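PDB 1O5K: 4-hydroxy-tetrahydrodipicolinate synthase from Thermotoga maritima, which probably catalyses the condensation of pyruvate with aspartate-beta-semialdehyde to 4-hydroxy-tetrahydrodipicolinate, a step of lysine biosynthesis. Local coordinates for residues V47-L53 against I82-G87; Y130-S134 against L166-V170; E58-V62 against L281-L285. Where two conformers were deposited one is given. Residue numbers count along the deposited sequence, not the author numbering.

Interaction 1: residues V47-L53 against I82-G87; sequences VNALIVL and IPVIVG
Two neighbouring parallel strands of the TIM barrel, 49-52 and 84-87, pair here; helix 64-78 completes the beta-alpha-beta unit. Their short axes approach to 4.7 Å at 20°. L50 lies across from V84, I51 from I85 and V52 from V86, with CA-CA distances of 5.0, 4.7 and 4.9 Å. Four backbone hydrogen bonds set this register: L50 N to P83 O (3.0 Å), I85 N to L50 O, V52 N to I85 O, and G87 N to V52 O (each 2.8 Å). A49-V52 and I82-V86 are extended; N48 is not, and L53 turns to positive phi (62/39). L50 (m,t), V52 (t), V84 (t) and V86 (t) share the outer face, where helices 32-44 and 64-78 cover L50 and V52. V52 CG2 is 4.2 Å from V84 CG1. I51 and I85 lie on the other face. I51 is m,p and I85 is m,t, with I51 CG1 4.0 Å from I85 CB. This face looks into the barrel; I51 lies beside I218, predicted to bind pyruvate. At the start of the pair, I82 (p,t) points toward strand 49-52 and brings CD1 to 3.9 Å from L50 CG. A49 CB meets P83 CG at 4.0 Å. At the far end, G87 CA is 3.4 Å from L53 O; a CB on G87 would sit only 2.0 Å from that oxygen.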
loop_
_atom_site.group_PDB
_atom_site.type_symbol
_atom_site.label_atom_id
_atom_site.label_comp_id
_atom_site.label_asym_id
_atom_site.label_seq_id
_atom_site.Cartn_x
_atom_site.Cartn_y
_atom_site.Cartn_z
ATOM N N VAL A 47 19.782 -30.342 -6.496
ATOM C CA VAL A 47 18.460 -29.794 -6.741
ATOM C C VAL A 47 17.465 -30.923 -7.027
ATOM O O VAL A 47 17.815 -31.927 -7.636
ATOM C CB VAL A 47 18.606 -28.723 -7.872
ATOM C CG1 VAL A 47 17.363 -28.405 -8.583
ATOM C CG2 VAL A 47 19.228 -27.467 -7.254
ATOM N N ASN A 48 16.225 -30.753 -6.570
ATOM C CA ASN A 48 15.259 -31.816 -6.581
ATOM C C ASN A 48 14.198 -31.737 -7.683
ATOM O O ASN A 48 13.449 -32.662 -7.845
ATOM C CB ASN A 48 14.607 -31.952 -5.210
ATOM C CG ASN A 48 15.479 -32.840 -4.276
ATOM O OD1 ASN A 48 16.255 -33.653 -4.763
ATOM N ND2 ASN A 48 15.374 -32.660 -3.003
ATOM N N ALA A 49 14.199 -30.657 -8.436
ATOM C CA ALA A 49 13.286 -30.439 -9.603
ATOM C C ALA A 49 13.770 -29.289 -10.427
ATOM O O ALA A 49 14.561 -28.459 -9.963
ATOM C CB ALA A 49 11.875 -30.144 -9.144
ATOM N N LEU A 50 13.358 -29.282 -11.704
ATOM C CA LEU A 50 13.569 -28.118 -12.561
ATOM C C LEU A 50 12.230 -27.610 -13.061
ATOM O O LEU A 50 11.407 -28.396 -13.598
ATOM C CB LEU A 50 14.468 -28.394 -13.757
ATOM C CG LEU A 50 15.904 -28.821 -13.509
ATOM C CD1 LEU A 50 16.514 -29.240 -14.794
ATOM C CD2 LEU A 50 16.704 -27.690 -12.920
ATOM N N ILE A 51 12.047 -26.309 -12.904
ATOM C CA ILE A 51 10.925 -25.580 -13.446
ATOM C C ILE A 51 11.449 -24.812 -14.658
ATOM O O ILE A 51 12.291 -23.905 -14.539
ATOM C CB ILE A 51 10.259 -24.651 -12.425
ATOM C CG1 ILE A 51 9.416 -25.475 -11.413
ATOM C CG2 ILE A 51 9.377 -23.674 -13.132
ATOM C CD1 ILE A 51 10.240 -26.328 -10.476
ATOM N N VAL A 52 10.972 -25.217 -15.825
ATOM C CA VAL A 52 11.409 -24.649 -17.101
ATOM C C VAL A 52 10.287 -23.737 -17.629
ATOM O O VAL A 52 9.096 -24.073 -17.526
ATOM C CB VAL A 52 11.673 -25.810 -18.087
ATOM C CG1 VAL A 52 11.990 -25.308 -19.468
ATOM C CG2 VAL A 52 12.866 -26.677 -17.599
ATOM N N LEU A 53 10.649 -22.604 -18.233
ATOM C CA LEU A 53 9.677 -21.676 -18.803
ATOM C C LEU A 53 8.699 -21.075 -17.784
ATOM O O LEU A 53 7.544 -20.877 -18.075
ATOM C CB LEU A 53 8.931 -22.308 -19.997
ATOM C CG LEU A 53 9.905 -22.618 -21.139
ATOM C CD1 LEU A 53 9.271 -23.656 -22.059
ATOM C CD2 LEU A 53 10.315 -21.379 -21.921
ATOM N N ILE A 82 15.236 -36.191 -11.818
ATOM C CA ILE A 82 14.323 -35.309 -11.078
ATOM C C ILE A 82 13.230 -34.887 -12.012
ATOM O O ILE A 82 13.411 -34.967 -13.230
ATOM C CB ILE A 82 15.075 -34.084 -10.579
ATOM C CG1 ILE A 82 15.692 -33.322 -11.747
ATOM C CG2 ILE A 82 16.202 -34.513 -9.626
ATOM C CD1 ILE A 82 16.427 -32.047 -11.330
ATOM N N PRO A 83 12.082 -34.452 -11.486
ATOM C CA PRO A 83 10.998 -34.034 -12.374
ATOM C C PRO A 83 11.274 -32.751 -13.088
ATOM O O PRO A 83 11.987 -31.833 -12.537
ATOM C CB PRO A 83 9.819 -33.841 -11.446
ATOM C CG PRO A 83 10.359 -33.691 -10.172
ATOM C CD PRO A 83 11.659 -34.436 -10.081
ATOM N N VAL A 84 10.692 -32.651 -14.291
ATOM C CA VAL A 84 10.767 -31.445 -15.103
ATOM C C VAL A 84 9.349 -30.915 -15.191
ATOM O O VAL A 84 8.445 -31.574 -15.703
ATOM C CB VAL A 84 11.368 -31.738 -16.519
ATOM C CG1 VAL A 84 11.287 -30.518 -17.480
ATOM C CG2 VAL A 84 12.827 -32.191 -16.380
ATOM N N ILE A 85 9.177 -29.745 -14.632
ATOM C CA ILE A 85 7.915 -29.070 -14.499
ATOM C C ILE A 85 7.951 -27.846 -15.438
ATOM O O ILE A 85 8.848 -27.035 -15.343
ATOM C CB ILE A 85 7.710 -28.648 -13.048
ATOM C CG1 ILE A 85 7.689 -29.870 -12.133
ATOM C CG2 ILE A 85 6.399 -27.852 -12.916
ATOM C CD1 ILE A 85 7.596 -29.558 -10.684
ATOM N N VAL A 86 6.967 -27.743 -16.322
ATOM C CA VAL A 86 6.954 -26.765 -17.402
ATOM C C VAL A 86 5.909 -25.686 -17.115
ATOM O O VAL A 86 4.745 -25.999 -16.820
ATOM C CB VAL A 86 6.632 -27.433 -18.710
ATOM C CG1 VAL A 86 6.513 -26.406 -19.846
ATOM C CG2 VAL A 86 7.678 -28.519 -19.006
ATOM N N GLY A 87 6.335 -24.440 -17.132
ATOM C CA GLY A 87 5.414 -23.324 -17.104
ATOM C C GLY A 87 4.473 -23.343 -18.313
ATOM O O GLY A 87 4.923 -23.457 -19.423
#

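Interaction 2: residues Y130-S134 against L166-V170; sequences YKYIS and LKNVV
L166 and S134 bury the most surface here, 74 and 73 Å². N168 follows with 34 Å². Residues 130-134 are the last turn of a helix, with S134 N bonded to Y130 O at 2.8 Å. Facing it, L166-V169 form a type I beta turn closed by V169 N to L166 O (3.0 Å). Strand 169-171 follows. The CA atoms of S134 and N168 are 5.7 Å apart. L166 points toward the helix in rotamer m,t. Its CD1 lies 3.6 Å from K131 N and 3.9 Å from Y130 CB, and its CD2 is 3.9 Å from K131 CG. The leucine thus fits against both the backbone and the side-chain bases of the helix. In this TIM barrel, helix 123-134 leads to strand 141-144, and helix 156-165 leads through the turn to strand 169-171, so the end of one helix packs on the turn that follows the later one. S134 (t) points at the turn; its OG is 3.3 Å from N168 CB and 3.7 Å from L166 CB. No hydrogen bond crosses between the segments. N168, with chi1 near -123°, directs ND2 to T137 O instead. Y130 (m) starts toward L166, but its ring leads away and OH bonds to V113 O. V169 (t) faces the helix, with CG2 4.3 Å from S134 CB.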
loop_
_atom_site.group_PDB
_atom_site.type_symbol
_atom_site.label_atom_id
_atom_site.label_comp_id
_atom_site.label_asym_id
_atom_site.label_seq_id
_atom_site.Cartn_x
_atom_site.Cartn_y
_atom_site.Cartn_z
ATOM N N TYR A 130 -8.737 -23.431 -13.171
ATOM C CA TYR A 130 -7.971 -24.627 -12.772
ATOM C C TYR A 130 -8.819 -25.891 -12.913
ATOM O O TYR A 130 -8.298 -26.941 -13.296
ATOM C CB TYR A 130 -7.438 -24.449 -11.365
ATOM C CG TYR A 130 -6.301 -23.450 -11.318
ATOM C CD1 TYR A 130 -5.049 -23.769 -11.876
ATOM C CD2 TYR A 130 -6.462 -22.173 -10.776
ATOM C CE1 TYR A 130 -4.054 -22.812 -11.923
ATOM C CE2 TYR A 130 -5.441 -21.261 -10.783
ATOM C CZ TYR A 130 -4.238 -21.592 -11.362
ATOM O OH TYR A 130 -3.208 -20.647 -11.378
ATOM N N LYS A 131 -10.121 -25.790 -12.643
ATOM C CA LYS A 131 -11.004 -26.949 -12.810
ATOM C C LYS A 131 -11.046 -27.419 -14.270
ATOM O O LYS A 131 -10.943 -28.624 -14.592
ATOM C CB LYS A 131 -12.420 -26.624 -12.360
ATOM C CG LYS A 131 -13.322 -27.854 -12.439
ATOM C CD LYS A 131 -14.476 -27.806 -11.478
ATOM C CE LYS A 131 -15.770 -27.389 -12.149
ATOM N NZ LYS A 131 -15.797 -25.931 -12.332
ATOM N N TYR A 132 -11.269 -26.467 -15.153
ATOM C CA TYR A 132 -11.320 -26.738 -16.584
ATOM C C TYR A 132 -10.076 -27.472 -17.028
ATOM O O TYR A 132 -10.151 -28.487 -17.722
ATOM C CB TYR A 132 -11.458 -25.460 -17.392
ATOM C CG TYR A 132 -11.657 -25.672 -18.886
ATOM C CD1 TYR A 132 -12.924 -25.919 -19.410
ATOM C CD2 TYR A 132 -10.586 -25.610 -19.769
ATOM C CE1 TYR A 132 -13.116 -26.103 -20.791
ATOM C CE2 TYR A 132 -10.768 -25.814 -21.132
ATOM C CZ TYR A 132 -12.033 -26.042 -21.629
ATOM O OH TYR A 132 -12.220 -26.226 -22.972
ATOM N N ILE A 133 -8.922 -26.964 -16.622
ATOM C CA ILE A 133 -7.653 -27.573 -17.009
ATOM C C ILE A 133 -7.438 -28.961 -16.385
ATOM O O ILE A 133 -7.113 -29.942 -17.070
ATOM C CB ILE A 133 -6.505 -26.627 -16.661
ATOM C CG1 ILE A 133 -6.698 -25.269 -17.377
ATOM C CG2 ILE A 133 -5.214 -27.238 -17.037
ATOM C CD1 ILE A 133 -5.912 -24.103 -16.766
ATOM N N SER A 134 -7.690 -29.029 -15.090
ATOM C CA SER A 134 -7.554 -30.262 -14.299
ATOM C C SER A 134 -8.373 -31.401 -14.907
ATOM O O SER A 134 -7.915 -32.532 -14.947
ATOM C CB SER A 134 -7.954 -29.964 -12.836
ATOM O OG SER A 134 -8.184 -31.133 -12.061
ATOM N N LEU A 166 -9.736 -30.718 -6.783
ATOM C CA LEU A 166 -9.109 -30.987 -8.092
ATOM C C LEU A 166 -7.913 -31.874 -7.868
ATOM O O LEU A 166 -6.858 -31.409 -7.479
ATOM C CB LEU A 166 -8.733 -29.668 -8.760
ATOM C CG LEU A 166 -9.861 -28.621 -8.810
ATOM C CD1 LEU A 166 -9.294 -27.336 -9.453
ATOM C CD2 LEU A 166 -11.115 -29.173 -9.529
ATOM N N LYS A 167 -8.077 -33.169 -8.097
ATOM C CA LYS A 167 -7.115 -34.170 -7.593
ATOM C C LYS A 167 -5.754 -34.079 -8.264
ATOM O O LYS A 167 -4.714 -34.400 -7.680
ATOM C CB LYS A 167 -7.694 -35.577 -7.725
ATOM C CG LYS A 167 -8.955 -35.829 -6.876
ATOM C CD LYS A 167 -8.967 -35.127 -5.495
ATOM C CE LYS A 167 -10.356 -35.220 -4.861
ATOM N NZ LYS A 167 -10.299 -34.806 -3.434
ATOM N N ASN A 168 -5.816 -33.609 -9.491
ATOM C CA ASN A 168 -4.717 -33.342 -10.392
ATOM C C ASN A 168 -3.876 -32.103 -10.008
ATOM O O ASN A 168 -2.752 -31.962 -10.452
ATOM C CB ASN A 168 -5.414 -32.986 -11.724
ATOM C CG ASN A 168 -5.018 -33.834 -12.820
ATOM O OD1 ASN A 168 -5.052 -35.081 -12.708
ATOM N ND2 ASN A 168 -4.687 -33.208 -13.951
ATOM N N VAL A 169 -4.445 -31.159 -9.243
ATOM C CA VAL A 169 -3.700 -30.008 -8.775
ATOM C C VAL A 169 -2.996 -30.487 -7.492
ATOM O O VAL A 169 -3.638 -30.825 -6.484
ATOM C CB VAL A 169 -4.563 -28.785 -8.511
ATOM C CG1 VAL A 169 -3.689 -27.627 -8.066
ATOM C CG2 VAL A 169 -5.408 -28.410 -9.768
ATOM N N VAL A 170 -1.681 -30.569 -7.565
ATOM C CA VAL A 170 -0.893 -31.273 -6.561
ATOM C C VAL A 170 -0.209 -30.304 -5.591
ATOM O O VAL A 170 0.261 -30.687 -4.526
ATOM C CB VAL A 170 0.135 -32.193 -7.196
ATOM C CG1 VAL A 170 -0.558 -33.216 -8.087
ATOM C CG2 VAL A 170 1.122 -31.448 -7.961
#

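Interaction 3: residues E58-V62 against L281-L285; sequences ESPTV and LRLPL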
loop_
_atom_site.group_PDB
_atom_site.type_symbol
_atom_site.label_atom_id
_atom_site.label_comp_id
_atom_site.label_asym_id
_atom_site.label_seq_id
_atom_site.Cartn_x
_atom_site.Cartn_y
_atom_site.Cartn_z
ATOM N N GLU A 58 11.852 -16.484 -18.875
ATOM C CA GLU A 58 11.355 -15.579 -19.944
ATOM C C GLU A 58 10.275 -16.207 -20.806
ATOM O O GLU A 58 10.201 -15.958 -22.011
ATOM C CB GLU A 58 12.497 -15.010 -20.785
ATOM C CG GLU A 58 13.271 -13.989 -19.988
ATOM C CD GLU A 58 14.543 -13.539 -20.636
ATOM O OE1 GLU A 58 15.610 -14.086 -20.231
ATOM O OE2 GLU A 58 14.460 -12.648 -21.527
ATOM N N SER A 59 9.385 -16.944 -20.139
ATOM C CA SER A 59 8.297 -17.525 -20.864
ATOM C C SER A 59 7.525 -16.592 -21.803
ATOM O O SER A 59 7.090 -17.069 -22.840
ATOM C CB SER A 59 7.353 -18.284 -19.942
ATOM O OG SER A 59 6.764 -17.439 -19.021
ATOM N N PRO A 60 7.317 -15.295 -21.477
ATOM C CA PRO A 60 6.576 -14.416 -22.375
ATOM C C PRO A 60 7.198 -14.254 -23.757
ATOM O O PRO A 60 6.476 -14.008 -24.711
ATOM C CB PRO A 60 6.575 -13.058 -21.623
ATOM C CG PRO A 60 6.661 -13.452 -20.261
ATOM C CD PRO A 60 7.674 -14.590 -20.239
ATOM N N THR A 61 8.516 -14.438 -23.868
ATOM C CA THR A 61 9.214 -14.169 -25.105
ATOM C C THR A 61 9.822 -15.389 -25.816
ATOM O O THR A 61 10.532 -15.241 -26.828
ATOM C CB THR A 61 10.311 -13.123 -24.894
ATOM O OG1 THR A 61 11.201 -13.576 -23.902
ATOM C CG2 THR A 61 9.736 -11.816 -24.395
ATOM N N VAL A 62 9.509 -16.586 -25.327
ATOM C CA VAL A 62 9.975 -17.823 -25.963
ATOM C C VAL A 62 8.822 -18.398 -26.765
ATOM O O VAL A 62 7.755 -18.645 -26.223
ATOM C CB VAL A 62 10.441 -18.798 -24.908
ATOM C CG1 VAL A 62 10.841 -20.119 -25.538
ATOM C CG2 VAL A 62 11.653 -18.195 -24.153
ATOM N N LEU A 281 18.909 -10.881 -22.995
ATOM C CA LEU A 281 17.510 -11.046 -22.668
ATOM C C LEU A 281 16.718 -10.653 -23.895
ATOM O O LEU A 281 17.248 -10.072 -24.823
ATOM C CB LEU A 281 17.098 -10.140 -21.500
ATOM C CG LEU A 281 17.789 -10.563 -20.186
ATOM C CD1 LEU A 281 18.956 -9.720 -19.826
ATOM C CD2 LEU A 281 16.817 -10.711 -19.033
ATOM N N ARG A 282 15.448 -11.010 -23.920
ATOM C CA ARG A 282 14.617 -10.512 -25.020
ATOM C C ARG A 282 13.689 -9.346 -24.586
ATOM O O ARG A 282 13.105 -9.366 -23.453
ATOM C CB ARG A 282 13.776 -11.649 -25.533
ATOM C CG ARG A 282 14.587 -12.644 -26.301
ATOM C CD ARG A 282 13.767 -13.772 -26.846
ATOM N NE ARG A 282 14.587 -14.704 -27.618
ATOM C CZ ARG A 282 14.138 -15.850 -28.107
ATOM N NH1 ARG A 282 12.867 -16.212 -27.935
ATOM N NH2 ARG A 282 14.948 -16.619 -28.801
ATOM N N LEU A 283 13.502 -8.406 -25.489
ATOM C CA LEU A 283 12.668 -7.242 -25.238
ATOM C C LEU A 283 11.261 -7.739 -24.893
ATOM O O LEU A 283 10.780 -8.719 -25.504
ATOM C CB LEU A 283 12.660 -6.302 -26.476
ATOM C CG LEU A 283 13.895 -5.436 -26.688
ATOM C CD1 LEU A 283 13.659 -4.586 -27.872
ATOM C CD2 LEU A 283 14.154 -4.568 -25.441
ATOM N N PRO A 284 10.582 -7.122 -23.913
ATOM C CA PRO A 284 10.957 -5.853 -23.272
ATOM C C PRO A 284 11.993 -5.899 -22.119
ATOM O O PRO A 284 12.205 -4.861 -21.505
ATOM C CB PRO A 284 9.616 -5.370 -22.714
ATOM C CG PRO A 284 8.943 -6.665 -22.316
ATOM C CD PRO A 284 9.274 -7.601 -23.429
ATOM N N LEU A 285 12.645 -7.040 -21.883
ATOM C CA LEU A 285 13.703 -7.105 -20.898
ATOM C C LEU A 285 15.008 -6.688 -21.552
ATOM O O LEU A 285 15.180 -6.824 -22.770
ATOM C CB LEU A 285 13.824 -8.465 -20.239
ATOM C CG LEU A 285 12.578 -8.976 -19.529
ATOM C CD1 LEU A 285 12.874 -10.254 -18.784
ATOM C CD2 LEU A 285 11.973 -7.916 -18.584
HETATM O O HOH W 1 12.128 -11.635 -22.135
#
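Two hydrogen bonds join the loops directly. R282 NH1 donates to T61 O at 2.8 Å, and R282 N donates to E58 OE2 at 3.1 Å. The loop 58-62 follows strand 49-52 at the C-terminal end of the TIM barrel, the end that carries the active site in this fold. Residues 281-285 come from the C-terminal helical part, between helices 265-273 and 290-302, so the contact ties that part to the barrel. One water adds to the bridge. It donates to E58 OE2 (2.6 Å) and to R282 O (2.8 Å), and accepts from T61 OG1 (2.8 Å). E58 OE2 therefore serves both the water and the backbone of R282, while OE1 forms a salt bridge with K268. The R282 side chain is extended, with chi2 and chi3 both t. T61 O meets the guanidinium at its edge, near the plane. R282 NH2 pairs with E66 in a salt bridge and also bonds to G28 O. Both loops are folded tightly. T61 N bonds to E58 O at 2.9 Å. L285 N bonds to R282 O at 2.8 Å, and the cis peptide before P284 makes this a type VI turn. Van der Waals contacts flank the polar bonds. E58 CG lies 3.9 Å from L285 CD1. Outside the pair, a neighbouring subunit packs its N91 on P60 and P284, its T93 on L283 and its N119 on L285. The methyl group of T61 points at the turn, with CG2 3.5 Å from L283 O and 4.3 Å from P284 CD.

Interactions 1 and 3 touch, although their centres are 19 Å apart. The chain runs from strand 49-52 into loop 58-62, and L53 meets this loop: its O is 3.2 Å from S59 CB and its CD2 is 3.9 Å from V62 CG1. Their segments alternate along the chain. Interaction 2 lies farther round the barrel. Its centre is 19 Å from that of interaction 1 and 28 Å from that of interaction 3, and it touches neither. Interactions 1 and 2 reach the same parallel sheet; along the chain interaction 1 closes before interaction 2 opens. Interaction 2 is nested in the long loop closed by interaction 3, which joins the barrel to the C-terminal helices beside a neighbouring subunit.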